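Local coordinates for protein (soluble lytic transglycosylase SLT70) (Escherichia coli, PDB 1QSA) that cleaves peptidoglycan between N-acetylmuramic acid and N-acetylglucosamine, leaving a 1,6-anhydro bond in the N-acetylmuramic acid, at residues A[427-435]-A[476-484]. Numbering follows the deposited sequence.
Sequences QWWDLSVQA and RQESAWNPK. With SO4 (sulfate ion), chain H.
Val433 of helix 429-438 packs against Arg476, Ala480 and Trp481, at the end of helix 468-479. CB lies 4.0 Å from Ala480 O. CG1, anti to the backbone N (chi1 173°), settles over one face of the Arg476 guanidinium, offset toward its rim and 3.6 Å from NH2, while also touching Ala480 CB. CG2 meets the Trp481 indole at its edge, near the ring plane, 4.0 Å from CD1. The Arg476 chain, bent at chi2 (63°), presents that guanidinium face to the valine; at its edge NH1 and NH2 both donate to O3 of a sulfate ion, probably from the crystallisation liquor, to which Arg448 also hydrogen-bonds, and NE bonds to Arg448 O. Replacing Arg476 with alanine removes the guanidinium and would probably leave the Arg448 carbonyl without this donor, O3 of the sulfate without two, and CG1 of Val433 without the flat surface it packs on.

Asp430 faces the turn's backbone: its CA-H points at Ala480 O (3.6 Å, 150° at the hydrogen), CB packs on Trp481 O, and OD2 stops 3.4 Å from Asn482 CA. Two waters supply the polar links, one from Asp430 N to Trp481 O, the other donating to both Asp430 O and Ala480 O. Positive phi at Ala480 and Trp481 forms the turn that leaves the Ala480 carbonyl aimed at the helix.

Residues 479-482 form a type I' beta turn that starts on the last residue of the helix carrying Glu478, the predicted catalytic acid, docking the lysozyme-like Slt domain against a helix of the L domain.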
ATOM      1  N   GLN A 427      -6.055 -13.986 -21.480  1.00 11.62           N
ATOM      2  CA  GLN A 427      -4.828 -14.193 -20.725  1.00 11.61           C
ATOM      3  C   GLN A 427      -4.144 -12.896 -20.285  1.00 11.72           C
ATOM      4  O   GLN A 427      -2.913 -12.842 -20.168  1.00 11.76           O
ATOM      5  CB  GLN A 427      -3.863 -15.137 -21.454  1.00 11.63           C
ATOM      6  CG  GLN A 427      -4.496 -16.485 -21.708  1.00 15.64           C
ATOM      7  CD  GLN A 427      -3.506 -17.551 -22.101  1.00 17.65           C
ATOM      8  OE1 GLN A 427      -2.337 -17.268 -22.391  1.00 20.06           O
ATOM      9  NE2 GLN A 427      -3.964 -18.793 -22.120  1.00 18.81           N
ATOM     10  N   TRP A 428      -4.957 -11.867 -20.050  1.00 10.51           N
ATOM     11  CA  TRP A 428      -4.486 -10.569 -19.539  1.00  9.72           C
ATOM     12  C   TRP A 428      -4.712 -10.752 -18.029  1.00 10.25           C
ATOM     13  O   TRP A 428      -5.657 -10.202 -17.442  1.00 10.42           O
ATOM     14  CB  TRP A 428      -5.358  -9.425 -20.061  1.00 11.84           C
ATOM     15  CG  TRP A 428      -5.324  -9.231 -21.569  1.00 11.87           C
ATOM     16  CD1 TRP A 428      -4.383  -9.693 -22.444  1.00 14.46           C
ATOM     17  CD2 TRP A 428      -6.278  -8.498 -22.349  1.00 12.62           C
ATOM     18  NE1 TRP A 428      -4.690  -9.285 -23.729  1.00 12.90           N
ATOM     19  CE2 TRP A 428      -5.847  -8.552 -23.697  1.00 14.16           C
ATOM     20  CE3 TRP A 428      -7.455  -7.801 -22.042  1.00 11.95           C
ATOM     21  CZ2 TRP A 428      -6.559  -7.930 -24.742  1.00 13.95           C
ATOM     22  CZ3 TRP A 428      -8.166  -7.183 -23.084  1.00 15.97           C
ATOM     23  CH2 TRP A 428      -7.706  -7.258 -24.417  1.00 14.54           C
ATOM     24  N   TRP A 429      -3.838 -11.555 -17.419  1.00 10.42           N
ATOM     25  CA  TRP A 429      -3.968 -11.933 -16.001  1.00  9.64           C
ATOM     26  C   TRP A 429      -4.046 -10.763 -15.038  1.00 10.21           C
ATOM     27  O   TRP A 429      -4.881 -10.765 -14.119  1.00 10.33           O
ATOM     28  CB  TRP A 429      -2.843 -12.884 -15.601  1.00 10.19           C
ATOM     29  CG  TRP A 429      -2.604 -13.988 -16.611  1.00 11.53           C
ATOM     30  CD1 TRP A 429      -1.427 -14.264 -17.253  1.00 12.75           C
ATOM     31  CD2 TRP A 429      -3.543 -14.983 -17.047  1.00 13.75           C
ATOM     32  NE1 TRP A 429      -1.576 -15.376 -18.043  1.00 14.21           N
ATOM     33  CE2 TRP A 429      -2.860 -15.839 -17.933  1.00 14.19           C
ATOM     34  CE3 TRP A 429      -4.898 -15.231 -16.770  1.00 16.68           C
ATOM     35  CZ2 TRP A 429      -3.477 -16.938 -18.546  1.00 17.19           C
ATOM     36  CZ3 TRP A 429      -5.520 -16.336 -17.388  1.00 20.07           C
ATOM     37  CH2 TRP A 429      -4.802 -17.171 -18.261  1.00 18.32           C
ATOM     38  N   ASP A 430      -3.146  -9.794 -15.211  1.00  9.38           N
ATOM     39  CA  ASP A 430      -3.191  -8.616 -14.346  1.00 10.86           C
ATOM     40  C   ASP A 430      -4.501  -7.828 -14.470  1.00  9.99           C
ATOM     41  O   ASP A 430      -5.064  -7.374 -13.467  1.00  9.20           O
ATOM     42  CB  ASP A 430      -1.957  -7.707 -14.513  1.00 11.81           C
ATOM     43  CG  ASP A 430      -1.573  -7.430 -15.952  1.00 12.94           C
ATOM     44  OD1 ASP A 430      -2.306  -7.750 -16.910  1.00 13.24           O
ATOM     45  OD2 ASP A 430      -0.469  -6.885 -16.126  1.00 13.61           O
ATOM     46  N   LEU A 431      -5.009  -7.681 -15.691  1.00  9.60           N
ATOM     47  CA  LEU A 431      -6.260  -6.962 -15.890  1.00  9.24           C
ATOM     48  C   LEU A 431      -7.435  -7.712 -15.276  1.00  7.98           C
ATOM     49  O   LEU A 431      -8.360  -7.099 -14.749  1.00  8.31           O
ATOM     50  CB  LEU A 431      -6.499  -6.685 -17.385  1.00  9.92           C
ATOM     51  CG  LEU A 431      -5.355  -5.905 -18.045  1.00  9.72           C
ATOM     52  CD1 LEU A 431      -5.756  -5.528 -19.487  1.00 10.51           C
ATOM     53  CD2 LEU A 431      -5.055  -4.632 -17.226  1.00 10.95           C
ATOM     54  N   SER A 432      -7.393  -9.038 -15.336  1.00  8.97           N
ATOM     55  CA  SER A 432      -8.446  -9.856 -14.741  1.00  9.52           C
ATOM     56  C   SER A 432      -8.492  -9.575 -13.236  1.00  9.36           C
ATOM     57  O   SER A 432      -9.553  -9.270 -12.694  1.00  9.64           O
ATOM     58  CB  SER A 432      -8.170 -11.346 -15.001  1.00 10.32           C
ATOM     59  OG  SER A 432      -9.110 -12.188 -14.345  1.00 11.47           O
ATOM     60  N   VAL A 433      -7.334  -9.617 -12.575  1.00  9.92           N
ATOM     61  CA  VAL A 433      -7.300  -9.356 -11.122  1.00 10.10           C
ATOM     62  C   VAL A 433      -7.749  -7.916 -10.825  1.00 10.81           C
ATOM     63  O   VAL A 433      -8.556  -7.661  -9.920  1.00 10.24           O
ATOM     64  CB  VAL A 433      -5.876  -9.608 -10.515  1.00  9.62           C
ATOM     65  CG1 VAL A 433      -5.844  -9.160  -9.049  1.00 10.61           C
ATOM     66  CG2 VAL A 433      -5.502 -11.102 -10.595  1.00 10.02           C
ATOM     67  N   GLN A 434      -7.288  -6.974 -11.643  1.00 10.33           N
ATOM     68  CA  GLN A 434      -7.634  -5.570 -11.455  1.00  9.49           C
ATOM     69  C   GLN A 434      -9.143  -5.322 -11.512  1.00 11.15           C
ATOM     70  O   GLN A 434      -9.681  -4.531 -10.729  1.00 11.64           O
ATOM     71  CB  GLN A 434      -6.888  -4.726 -12.497  1.00 10.37           C
ATOM     72  CG  GLN A 434      -7.000  -3.218 -12.298  1.00 11.63           C
ATOM     73  CD  GLN A 434      -6.342  -2.426 -13.416  1.00 10.27           C
ATOM     74  OE1 GLN A 434      -5.505  -2.942 -14.152  1.00 13.09           O
ATOM     75  NE2 GLN A 434      -6.707  -1.153 -13.531  1.00 11.06           N
ATOM     76  N   ALA A 435      -9.824  -6.005 -12.429  1.00 11.00           N
ATOM     77  CA  ALA A 435     -11.269  -5.862 -12.566  1.00 11.29           C
ATOM     78  C   ALA A 435     -11.985  -6.476 -11.360  1.00 12.08           C
ATOM     79  O   ALA A 435     -12.998  -5.934 -10.906  1.00 13.56           O
ATOM     80  CB  ALA A 435     -11.750  -6.505 -13.853  1.00 11.07           C
ATOM     81  N   ARG A 476       1.305 -13.894  -6.964  1.00 10.29           N
ATOM     82  CA  ARG A 476      -0.023 -13.282  -6.949  1.00  9.26           C
ATOM     83  C   ARG A 476      -0.098 -12.210  -5.857  1.00  9.24           C
ATOM     84  O   ARG A 476      -0.582 -11.103  -6.090  1.00 10.06           O
ATOM     85  CB  ARG A 476      -1.090 -14.364  -6.733  1.00 10.46           C
ATOM     86  CG  ARG A 476      -2.490 -13.831  -6.395  1.00 12.66           C
ATOM     87  CD  ARG A 476      -3.087 -13.003  -7.520  1.00 15.67           C
ATOM     88  NE  ARG A 476      -4.454 -12.580  -7.207  1.00 13.02           N
ATOM     89  CZ  ARG A 476      -4.772 -11.578  -6.398  1.00 14.93           C
ATOM     90  NH1 ARG A 476      -3.818 -10.846  -5.832  1.00 17.13           N
ATOM     91  NH2 ARG A 476      -6.056 -11.271  -6.199  1.00 14.54           N
ATOM     92  N   GLN A 477       0.440 -12.528  -4.681  1.00  8.41           N
ATOM     93  CA  GLN A 477       0.442 -11.586  -3.571  1.00  9.02           C
ATOM     94  C   GLN A 477       1.338 -10.390  -3.868  1.00 10.12           C
ATOM     95  O   GLN A 477       0.952  -9.244  -3.621  1.00 10.06           O
ATOM     96  CB  GLN A 477       0.918 -12.274  -2.285  1.00  9.52           C
ATOM     97  CG  GLN A 477       1.365 -11.315  -1.170  1.00  9.68           C
ATOM     98  CD  GLN A 477       0.246 -10.444  -0.642  1.00 10.88           C
ATOM     99  OE1 GLN A 477      -0.914 -10.846  -0.615  1.00 13.19           O
ATOM    100  NE2 GLN A 477       0.588  -9.233  -0.223  1.00 13.32           N
ATOM    101  N   GLU A 478       2.513 -10.666  -4.426  1.00  8.78           N
ATOM    102  CA  GLU A 478       3.493  -9.611  -4.692  1.00  9.69           C
ATOM    103  C   GLU A 478       3.130  -8.594  -5.772  1.00 10.31           C
ATOM    104  O   GLU A 478       3.188  -7.375  -5.545  1.00  9.85           O
ATOM    105  CB  GLU A 478       4.862 -10.231  -5.049  1.00  9.28           C
ATOM    106  CG  GLU A 478       5.557 -10.987  -3.901  1.00  9.73           C
ATOM    107  CD  GLU A 478       6.027 -10.072  -2.774  1.00 11.03           C
ATOM    108  OE1 GLU A 478       5.820  -8.841  -2.855  1.00 12.44           O
ATOM    109  OE2 GLU A 478       6.633 -10.589  -1.804  1.00  9.63           O
ATOM    110  N   SER A 479       2.689  -9.092  -6.925  1.00 10.01           N
ATOM    111  CA  SER A 479       2.431  -8.219  -8.073  1.00  8.69           C
ATOM    112  C   SER A 479       1.026  -8.184  -8.650  1.00 10.32           C
ATOM    113  O   SER A 479       0.775  -7.398  -9.579  1.00  9.44           O
ATOM    114  CB  SER A 479       3.350  -8.657  -9.208  1.00  8.68           C
ATOM    115  OG  SER A 479       2.971  -9.957  -9.638  1.00  9.89           O
ATOM    116  N   ALA A 480       0.143  -9.052  -8.160  1.00  9.84           N
ATOM    117  CA  ALA A 480      -1.212  -9.155  -8.708  1.00  9.48           C
ATOM    118  C   ALA A 480      -1.095  -9.430 -10.221  1.00 10.40           C
ATOM    119  O   ALA A 480      -1.924  -9.010 -11.040  1.00 10.50           O
ATOM    120  CB  ALA A 480      -2.055  -7.902  -8.412  1.00  9.90           C
ATOM    121  N   TRP A 481      -0.046 -10.176 -10.557  1.00 10.12           N
ATOM    122  CA  TRP A 481       0.277 -10.596 -11.915  1.00 10.64           C
ATOM    123  C   TRP A 481       0.741  -9.548 -12.925  1.00 10.44           C
ATOM    124  O   TRP A 481       0.782  -9.835 -14.118  1.00 10.66           O
ATOM    125  CB  TRP A 481      -0.838 -11.467 -12.505  1.00 10.13           C
ATOM    126  CG  TRP A 481      -1.027 -12.764 -11.747  1.00  8.62           C
ATOM    127  CD1 TRP A 481      -2.167 -13.203 -11.121  1.00 10.39           C
ATOM    128  CD2 TRP A 481      -0.030 -13.764 -11.517  1.00  8.40           C
ATOM    129  NE1 TRP A 481      -1.931 -14.412 -10.511  1.00  9.74           N
ATOM    130  CE2 TRP A 481      -0.630 -14.782 -10.736  1.00  9.66           C
ATOM    131  CE3 TRP A 481       1.316 -13.898 -11.896  1.00  9.94           C
ATOM    132  CZ2 TRP A 481       0.072 -15.919 -10.322  1.00  9.61           C
ATOM    133  CZ3 TRP A 481       2.018 -15.030 -11.486  1.00  9.88           C
ATOM    134  CH2 TRP A 481       1.389 -16.029 -10.701  1.00 10.22           C
ATOM    135  N   ASN A 482       1.095  -8.342 -12.474  1.00  9.71           N
ATOM    136  CA  ASN A 482       1.615  -7.344 -13.421  1.00  9.96           C
ATOM    137  C   ASN A 482       3.145  -7.524 -13.426  1.00 11.09           C
ATOM    138  O   ASN A 482       3.807  -7.214 -12.436  1.00 11.23           O
ATOM    139  CB  ASN A 482       1.229  -5.935 -12.967  1.00  8.68           C
ATOM    140  CG  ASN A 482       1.841  -4.850 -13.829  1.00  9.69           C
ATOM    141  OD1 ASN A 482       2.615  -5.126 -14.742  1.00  8.65           O
ATOM    142  ND2 ASN A 482       1.481  -3.607 -13.546  1.00 10.55           N
ATOM    143  N   PRO A 483       3.724  -8.023 -14.541  1.00  9.91           N
ATOM    144  CA  PRO A 483       5.177  -8.238 -14.621  1.00 10.32           C
ATOM    145  C   PRO A 483       6.037  -6.980 -14.689  1.00 11.07           C
ATOM    146  O   PRO A 483       7.256  -7.060 -14.539  1.00 11.90           O
ATOM    147  CB  PRO A 483       5.334  -9.065 -15.907  1.00 11.57           C
ATOM    148  CG  PRO A 483       4.224  -8.562 -16.775  1.00 10.88           C
ATOM    149  CD  PRO A 483       3.054  -8.379 -15.810  1.00 12.08           C
ATOM    150  N   LYS A 484       5.401  -5.832 -14.917  1.00 11.10           N
ATOM    151  CA  LYS A 484       6.118  -4.568 -15.065  1.00 11.27           C
ATOM    152  C   LYS A 484       6.046  -3.639 -13.858  1.00 12.75           C
ATOM    153  O   LYS A 484       6.628  -2.549 -13.879  1.00 14.41           O
ATOM    154  CB  LYS A 484       5.580  -3.836 -16.309  1.00 11.01           C
ATOM    155  CG  LYS A 484       5.502  -4.717 -17.561  1.00  9.73           C
ATOM    156  CD  LYS A 484       6.868  -5.240 -17.967  1.00 14.79           C
ATOM    157  CE  LYS A 484       6.783  -6.203 -19.153  1.00 16.72           C
ATOM    158  NZ  LYS A 484       8.148  -6.693 -19.526  1.00 17.32           N
TER
HETATM  159  S   SO4 H 707      -6.761  -8.934  -3.656  1.00 61.16           S
HETATM  160  O1  SO4 H 707      -6.778 -10.240  -2.968  1.00 61.59           O
HETATM  161  O2  SO4 H 707      -6.555  -7.859  -2.668  1.00 61.52           O
HETATM  162  O3  SO4 H 707      -5.663  -8.915  -4.637  1.00 61.29           O
HETATM  163  O4  SO4 H 707      -8.044  -8.733  -4.347  1.00 61.24           O
HETATM  164  O   HOH W   1      -0.630 -10.455 -16.426  0.54 12.25           O
HETATM  165  O   HOH W   2      -3.390  -6.682 -11.318  1.00 15.59           O